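Local coordinates for MutT/nudix family protein (Enterococcus faecalis, PDB 2FML), which is of unknown function but joins a MutT/nudix domain, which may bind or hydrolyse a nucleoside diphosphate derivative, to an NrtR-like winged helix that may bind DNA, at the interface of chains A and B. Numbering follows the deposited sequence. Chains: chain A/B, MutT/nudix family protein.

The interface of chains A and B. Residues chain A 65-67, 120; chain B 14-15, 20, 23.
A:His66 reaches across to B:Glu15, B:Leu20 and B:Phe23, at the junction of the two N-terminal helices, 10-16 and 20-29, of the partner chain. It lies in the loop after strand 55-63 of a nudix-family protein, and the N-terminal helices of one copy thus reach over to the nudix domain of the other. The whole interface is two-fold symmetric, so this patch has a twin; the dimer may be the functional form, although the structure alone does not show it.

A backbone hydrogen bond ties the chains here: A:His66 N donates to B:Glu15 O, the carbonyl oxygen near the end of helix 10-16, at 2.8 Å. The bond is fairly straight.

Apolar packing takes over at the side chains. The start of helix 20-29 faces the imidazole: B:Leu20 CA makes a CH-pi contact over one face of the A:His66 ring, 4.0 Å from its centroid and displaced toward the rim. With CG anti to the backbone N (chi1 -173°), the B:Leu20 side chain runs along the ring, and methyl CD1 reaches A:His66 CD2 at 3.8 Å, also touching A:Pro67 CA.

B:Phe23, one helical turn on, takes part in a second CH-pi contact: A:His66 CB sits over its ring face, 3.8 Å from the centroid and displaced toward the rim. Its CE1 meets the pyrrolidine carbon A:Pro67 CD at 3.5 Å. The peptide bond from A:His66 to A:Pro67 is cis, which probably helps bring both residues against the ring of B:Phe23. Within chain A, that same CD lies over one face of the A:Arg120 guanidinium, offset toward its rim, and the aliphatic CG of A:Arg120 approaches B:Phe23 CE1 more loosely, at 4.0 Å.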
# COMPACT_ATOMS: atom_id res chain seq x y z
N GLY A 65 -0.79 23.79 -15.63
CA GLY A 65 -2.23 23.88 -15.75
C GLY A 65 -2.91 23.63 -14.43
O GLY A 65 -2.30 23.07 -13.47
N HIS A 66 -4.18 24.05 -14.39
CA HIS A 66 -5.03 23.85 -13.25
C HIS A 66 -5.40 22.37 -13.05
O HIS A 66 -5.39 21.60 -13.99
CB HIS A 66 -6.28 24.73 -13.39
CG HIS A 66 -6.12 26.09 -12.81
ND1 HIS A 66 -6.72 27.21 -13.34
CD2 HIS A 66 -5.42 26.51 -11.73
CE1 HIS A 66 -6.38 28.27 -12.62
NE2 HIS A 66 -5.57 27.87 -11.66
N PRO A 67 -5.78 21.97 -11.82
CA PRO A 67 -5.78 22.69 -10.55
C PRO A 67 -4.35 22.89 -10.06
O PRO A 67 -3.45 22.19 -10.52
CB PRO A 67 -6.62 21.80 -9.63
CG PRO A 67 -6.61 20.42 -10.26
CD PRO A 67 -6.35 20.62 -11.71
N ARG A 120 -10.94 18.73 -8.48
CA ARG A 120 -11.73 18.20 -9.63
C ARG A 120 -12.92 17.27 -9.26
O ARG A 120 -13.83 17.11 -10.02
CB ARG A 120 -10.82 17.50 -10.66
CG ARG A 120 -10.03 18.52 -11.51
CD ARG A 120 -8.84 17.88 -12.24
NE ARG A 120 -7.89 17.31 -11.33
CZ ARG A 120 -6.65 16.97 -11.67
NH1 ARG A 120 -6.27 17.14 -12.90
NH2 ARG A 120 -5.83 16.43 -10.79
N TYR B 14 -8.60 26.79 -20.63
CA TYR B 14 -9.19 26.57 -19.30
C TYR B 14 -8.17 26.12 -18.29
O TYR B 14 -8.22 26.54 -17.16
CB TYR B 14 -10.37 25.57 -19.36
CG TYR B 14 -11.57 26.23 -19.95
CD1 TYR B 14 -11.99 25.99 -21.28
CD2 TYR B 14 -12.24 27.20 -19.20
CE1 TYR B 14 -13.12 26.69 -21.81
CE2 TYR B 14 -13.34 27.87 -19.71
CZ TYR B 14 -13.78 27.62 -20.98
OH TYR B 14 -14.87 28.39 -21.31
N GLU B 15 -7.27 25.25 -18.69
CA GLU B 15 -6.16 24.79 -17.84
C GLU B 15 -5.12 25.88 -17.51
O GLU B 15 -4.62 25.92 -16.39
CB GLU B 15 -5.48 23.57 -18.47
CG GLU B 15 -6.43 22.38 -18.56
CD GLU B 15 -5.80 21.05 -19.06
OE1 GLU B 15 -4.88 21.07 -19.90
OE2 GLU B 15 -6.26 19.97 -18.59
N LEU B 20 -9.28 29.43 -11.54
CA LEU B 20 -9.62 28.11 -10.98
C LEU B 20 -11.12 27.78 -11.11
O LEU B 20 -11.47 26.73 -11.71
CB LEU B 20 -9.04 27.89 -9.56
CG LEU B 20 -9.23 26.46 -9.00
CD1 LEU B 20 -8.44 25.32 -9.79
CD2 LEU B 20 -8.87 26.31 -7.57
N PHE B 23 -12.11 27.14 -14.78
CA PHE B 23 -11.59 25.79 -15.05
C PHE B 23 -12.47 24.64 -14.54
O PHE B 23 -12.75 23.71 -15.28
CB PHE B 23 -10.16 25.57 -14.50
CG PHE B 23 -9.71 24.10 -14.53
CD1 PHE B 23 -9.58 23.34 -13.33
CD2 PHE B 23 -9.41 23.48 -15.76
CE1 PHE B 23 -9.18 21.96 -13.38
CE2 PHE B 23 -8.99 22.14 -15.84
CZ PHE B 23 -8.88 21.37 -14.65